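Local coordinates for Phosphoglucomutase/phosphomannomutase family protein (PDB 3UW2), which probably moves a phosphoryl group from one position to another within a hexose phosphate, as a metal-dependent member of the phosphohexose mutase family, at residues A[41-55]-A[77-91]. Residues are numbered along the deposited sequence; the frame is centred on the assembly and turned at random. Where two conformers were deposited one is given.
Sequences LDADVARSIGRAFGS and ELVGALADGLRAAGV. With EDO (1,2-ethanediol), chain D.
Gly50 and Gly85 meet backbone to backbone where helices 43-55 and 77-88, neighbours on one face of the sheet in alpha/beta/alpha domain I of this phosphohexose mutase, cross at -37° with their axes only 6.5 Å apart. The pair illustrates how small residues bring helices together: Ala43, Ala46, Gly50 and Gly54 face Ala81, Gly85 and Ala89, so the backbones come close enough for CA-H...O contacts. Arg51 CA lies 3.2 Å from Gly85 O, and Arg47 CA approaches Ala81 O in the same manner. Leucines fill the side facing the sheet. Leu82, with CG anti to its backbone N (chi1 173°), pushes CD1 against Gly50 CA at 3.4 Å, a tight carbon pair; Leu86 turns CD2 toward Gly50 O, and the same methyl meets the edge of the Phe53 ring at the ring's CD1, the two side chains lying side by side. Phe53 and Leu82 also touch Ile125 of strand 124-127.

Polar groups gather along the other margin. The Arg47 chain runs out extended and bends at chi3 (-80°), laying one face of its guanidinium over the Ala81 methyl group, off toward the rim, with its plane almost coplanar with the Asp84 carboxylate; NH2 donates to the anti lone pair of OD2 at 3.0 Å, while Asp44 OD1 offers a second, long salt bridge at the guanidinium edge. Arg51 instead bends at chi2, packs CD against Ala88 CB and gives its NE proton to Glu166 O. At the N-terminal end, a water accepts from Ala43 N and donates to Glu77 OE2 at 2.6 Å.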
loop_
_atom_site.group_PDB
_atom_site.type_symbol
_atom_site.label_atom_id
_atom_site.label_comp_id
_atom_site.label_asym_id
_atom_site.label_seq_id
_atom_site.Cartn_x
_atom_site.Cartn_y
_atom_site.Cartn_z
ATOM N N LEU A 41 19.454 -10.279 7.375
ATOM C CA LEU A 41 18.395 -10.350 8.371
ATOM C C LEU A 41 18.459 -11.700 9.093
ATOM O O LEU A 41 18.628 -12.718 8.438
ATOM C CB LEU A 41 17.065 -10.204 7.631
ATOM C CG LEU A 41 15.802 -9.815 8.329
ATOM C CD1 LEU A 41 16.138 -8.450 8.897
ATOM C CD2 LEU A 41 14.646 -9.722 7.320
ATOM N N ASP A 42 18.325 -11.704 10.426
ATOM C CA ASP A 42 18.308 -12.967 11.187
ATOM C C ASP A 42 17.654 -12.642 12.531
ATOM O O ASP A 42 17.181 -11.489 12.725
ATOM C CB ASP A 42 19.737 -13.623 11.311
ATOM C CG ASP A 42 20.745 -12.735 12.015
ATOM O OD1 ASP A 42 20.365 -11.761 12.741
ATOM O OD2 ASP A 42 21.955 -12.987 11.824
ATOM N N ALA A 43 17.595 -13.608 13.438
ATOM C CA ALA A 43 16.993 -13.354 14.775
ATOM C C ALA A 43 17.698 -12.209 15.527
ATOM O O ALA A 43 17.025 -11.455 16.196
ATOM C CB ALA A 43 17.016 -14.593 15.646
ATOM N N ASP A 44 19.044 -12.128 15.460
ATOM C CA ASP A 44 19.784 -11.088 16.208
ATOM C C ASP A 44 19.377 -9.729 15.722
ATOM O O ASP A 44 19.192 -8.814 16.541
ATOM C CB ASP A 44 21.334 -11.215 16.085
ATOM C CG ASP A 44 21.875 -12.478 16.758
ATOM O OD1 ASP A 44 21.337 -12.875 17.810
ATOM O OD2 ASP A 44 22.823 -13.099 16.234
ATOM N N VAL A 45 19.280 -9.595 14.386
ATOM C CA VAL A 45 18.817 -8.381 13.767
ATOM C C VAL A 45 17.387 -7.991 14.215
ATOM O O VAL A 45 17.136 -6.846 14.640
ATOM C CB VAL A 45 19.058 -8.445 12.239
ATOM C CG1 VAL A 45 18.428 -7.243 11.539
ATOM C CG2 VAL A 45 20.605 -8.515 11.904
ATOM N N ALA A 46 16.459 -8.944 14.197
ATOM C CA ALA A 46 15.074 -8.669 14.657
ATOM C C ALA A 46 15.065 -8.188 16.090
ATOM O O ALA A 46 14.397 -7.213 16.386
ATOM C CB ALA A 46 14.174 -9.890 14.468
ATOM N N ARG A 47 15.821 -8.873 16.951
ATOM C CA ARG A 47 15.890 -8.500 18.357
ATOM C C ARG A 47 16.442 -7.062 18.508
ATOM O O ARG A 47 15.853 -6.289 19.232
ATOM C CB ARG A 47 16.757 -9.505 19.137
ATOM C CG ARG A 47 16.753 -9.309 20.657
ATOM C CD ARG A 47 17.639 -10.345 21.386
ATOM N NE ARG A 47 16.830 -11.551 21.445
ATOM C CZ ARG A 47 16.983 -12.633 20.682
ATOM N NH1 ARG A 47 18.025 -12.711 19.834
ATOM N NH2 ARG A 47 16.094 -13.646 20.800
ATOM N N SER A 48 17.522 -6.659 17.800
ATOM C CA SER A 48 18.061 -5.292 17.966
ATOM C C SER A 48 17.053 -4.269 17.466
ATOM O O SER A 48 16.963 -3.149 17.989
ATOM C CB SER A 48 19.375 -5.081 17.213
ATOM O OG SER A 48 20.311 -6.096 17.499
ATOM N N ILE A 49 16.275 -4.644 16.449
ATOM C CA ILE A 49 15.296 -3.726 15.899
ATOM C C ILE A 49 14.153 -3.599 16.926
ATOM O O ILE A 49 13.652 -2.504 17.224
ATOM C CB ILE A 49 14.729 -4.217 14.543
ATOM C CG1 ILE A 49 15.705 -3.909 13.384
ATOM C CG2 ILE A 49 13.404 -3.504 14.233
ATOM C CD1 ILE A 49 15.595 -4.941 12.245
ATOM N N GLY A 50 13.816 -4.701 17.547
ATOM C CA GLY A 50 12.742 -4.632 18.569
ATOM C C GLY A 50 13.159 -3.775 19.777
ATOM O O GLY A 50 12.374 -2.977 20.318
ATOM N N ARG A 51 14.400 -3.981 20.231
ATOM C CA ARG A 51 14.963 -3.202 21.323
ATOM C C ARG A 51 15.005 -1.696 20.949
ATOM O O ARG A 51 14.666 -0.884 21.735
ATOM C CB ARG A 51 16.365 -3.753 21.615
ATOM C CG ARG A 51 16.996 -3.193 22.862
ATOM C CD ARG A 51 16.448 -3.844 24.104
ATOM N NE ARG A 51 17.002 -3.194 25.288
ATOM C CZ ARG A 51 18.161 -3.506 25.853
ATOM N NH1 ARG A 51 18.599 -2.856 26.948
ATOM N NH2 ARG A 51 18.869 -4.499 25.347
ATOM N N ALA A 52 15.447 -1.335 19.733
ATOM C CA ALA A 52 15.509 0.055 19.299
ATOM C C ALA A 52 14.102 0.693 19.250
ATOM O O ALA A 52 13.888 1.795 19.728
ATOM C CB ALA A 52 16.182 0.141 17.899
ATOM N N PHE A 53 13.157 0.008 18.634
ATOM C CA PHE A 53 11.803 0.526 18.508
ATOM C C PHE A 53 11.138 0.611 19.902
ATOM O O PHE A 53 10.526 1.636 20.236
ATOM C CB PHE A 53 10.974 -0.379 17.563
ATOM C CG PHE A 53 9.595 0.155 17.257
ATOM C CD1 PHE A 53 8.529 -0.091 18.139
ATOM C CD2 PHE A 53 9.370 0.943 16.142
ATOM C CE1 PHE A 53 7.258 0.358 17.835
ATOM C CE2 PHE A 53 8.085 1.448 15.848
ATOM C CZ PHE A 53 7.029 1.153 16.690
ATOM N N GLY A 54 11.289 -0.421 20.728
ATOM C CA GLY A 54 10.708 -0.376 22.090
ATOM C C GLY A 54 11.250 0.795 22.922
ATOM O O GLY A 54 10.516 1.409 23.776
ATOM N N SER A 55 12.518 1.129 22.665
ATOM C CA SER A 55 13.184 2.243 23.329
ATOM C C SER A 55 12.538 3.567 22.895
ATOM O O SER A 55 12.361 4.476 23.726
ATOM C CB SER A 55 14.664 2.318 22.936
ATOM O OG SER A 55 15.401 1.210 23.417
ATOM N N GLU A 77 10.168 -17.137 13.533
ATOM C CA GLU A 77 11.434 -16.934 14.304
ATOM C C GLU A 77 11.656 -15.407 14.511
ATOM O O GLU A 77 12.059 -14.948 15.589
ATOM C CB GLU A 77 12.627 -17.507 13.532
ATOM C CG GLU A 77 13.970 -17.333 14.285
ATOM C CD GLU A 77 15.175 -17.911 13.537
ATOM O OE1 GLU A 77 14.998 -18.386 12.394
ATOM O OE2 GLU A 77 16.316 -17.909 14.094
ATOM N N LEU A 78 11.527 -14.645 13.425
ATOM C CA LEU A 78 11.803 -13.182 13.515
ATOM C C LEU A 78 10.811 -12.454 14.430
ATOM O O LEU A 78 11.240 -11.581 15.226
ATOM C CB LEU A 78 11.722 -12.528 12.137
ATOM C CG LEU A 78 12.812 -13.003 11.189
ATOM C CD1 LEU A 78 12.650 -12.284 9.858
ATOM C CD2 LEU A 78 14.175 -12.731 11.747
ATOM N N VAL A 79 9.496 -12.796 14.358
ATOM C CA VAL A 79 8.529 -12.102 15.239
ATOM C C VAL A 79 8.809 -12.478 16.688
ATOM O O VAL A 79 8.679 -11.658 17.585
ATOM C CB VAL A 79 7.009 -12.354 14.901
ATOM C CG1 VAL A 79 6.474 -13.686 15.418
ATOM C CG2 VAL A 79 6.110 -11.295 15.525
ATOM N N GLY A 80 9.207 -13.710 16.949
ATOM C CA GLY A 80 9.633 -14.049 18.348
ATOM C C GLY A 80 10.875 -13.235 18.803
ATOM O O GLY A 80 10.909 -12.769 19.931
ATOM N N ALA A 81 11.898 -13.042 17.949
ATOM C CA ALA A 81 13.099 -12.312 18.317
ATOM C C ALA A 81 12.750 -10.842 18.523
ATOM O O ALA A 81 13.272 -10.138 19.403
ATOM C CB ALA A 81 14.193 -12.457 17.203
ATOM N N LEU A 82 11.821 -10.381 17.711
ATOM C CA LEU A 82 11.414 -8.967 17.736
ATOM C C LEU A 82 10.750 -8.732 19.066
ATOM O O LEU A 82 11.069 -7.747 19.748
ATOM C CB LEU A 82 10.439 -8.661 16.578
ATOM C CG LEU A 82 9.809 -7.247 16.582
ATOM C CD1 LEU A 82 10.864 -6.233 16.191
ATOM C CD2 LEU A 82 8.607 -7.176 15.635
ATOM N N ALA A 83 9.848 -9.640 19.441
ATOM C CA ALA A 83 9.119 -9.528 20.710
ATOM C C ALA A 83 10.072 -9.555 21.915
ATOM O O ALA A 83 9.859 -8.795 22.886
ATOM C CB ALA A 83 8.012 -10.628 20.841
ATOM N N ASP A 84 11.082 -10.441 21.876
ATOM C CA ASP A 84 12.122 -10.491 22.934
ATOM C C ASP A 84 12.795 -9.102 23.114
ATOM O O ASP A 84 13.049 -8.672 24.234
ATOM C CB ASP A 84 13.221 -11.531 22.642
ATOM C CG ASP A 84 12.707 -12.976 22.652
ATOM O OD1 ASP A 84 11.699 -13.343 23.319
ATOM O OD2 ASP A 84 13.343 -13.769 21.978
ATOM N N GLY A 85 13.109 -8.455 22.001
ATOM C CA GLY A 85 13.816 -7.158 21.970
ATOM C C GLY A 85 12.947 -6.037 22.527
ATOM O O GLY A 85 13.443 -5.152 23.287
ATOM N N LEU A 86 11.640 -6.083 22.204
ATOM C CA LEU A 86 10.711 -5.060 22.658
ATOM C C LEU A 86 10.609 -5.211 24.159
ATOM O O LEU A 86 10.583 -4.199 24.935
ATOM C CB LEU A 86 9.335 -5.271 22.041
ATOM C CG LEU A 86 9.208 -4.791 20.584
ATOM C CD1 LEU A 86 8.038 -5.562 19.897
ATOM C CD2 LEU A 86 9.045 -3.265 20.531
ATOM N N ARG A 87 10.421 -6.463 24.577
ATOM C CA ARG A 87 10.261 -6.714 26.057
ATOM C C ARG A 87 11.537 -6.339 26.886
ATOM O O ARG A 87 11.410 -5.842 28.026
ATOM C CB ARG A 87 9.866 -8.159 26.303
ATOM C CG ARG A 87 8.536 -8.560 25.622
ATOM C CD ARG A 87 8.341 -10.086 25.690
ATOM N NE ARG A 87 8.218 -10.580 27.095
ATOM C CZ ARG A 87 8.298 -11.868 27.447
ATOM N NH1 ARG A 87 8.440 -12.852 26.511
ATOM N NH2 ARG A 87 8.112 -12.195 28.744
ATOM N N ALA A 88 12.735 -6.621 26.357
ATOM C CA ALA A 88 14.060 -6.191 26.932
ATOM C C ALA A 88 14.174 -4.667 27.069
ATOM O O ALA A 88 14.912 -4.203 27.916
ATOM C CB ALA A 88 15.246 -6.718 26.074
ATOM N N ALA A 89 13.511 -3.900 26.183
ATOM C CA ALA A 89 13.357 -2.420 26.344
ATOM C C ALA A 89 12.324 -1.999 27.392
ATOM O O ALA A 89 12.193 -0.794 27.671
ATOM C CB ALA A 89 12.961 -1.745 24.994
ATOM N N GLY A 90 11.578 -2.939 27.939
ATOM C CA GLY A 90 10.586 -2.632 28.995
ATOM C C GLY A 90 9.170 -2.395 28.427
ATOM O O GLY A 90 8.317 -1.856 29.118
ATOM N N VAL A 91 8.906 -2.827 27.178
ATOM C CA VAL A 91 7.630 -2.615 26.491
ATOM C C VAL A 91 6.793 -3.914 26.510
ATOM O O VAL A 91 7.312 -4.953 26.235
ATOM C CB VAL A 91 7.960 -2.116 25.054
ATOM C CG1 VAL A 91 6.789 -2.247 24.125
ATOM C CG2 VAL A 91 8.423 -0.649 25.159
HETATM C C1 EDO D . 8.029 -14.123 23.509
HETATM O O1 EDO D . 8.764 -12.881 23.830
HETATM C C2 EDO D . 7.777 -14.288 21.982
HETATM O O2 EDO D . 9.044 -14.732 21.446
HETATM O O HOH W 1 18.055 -16.414 12.830
#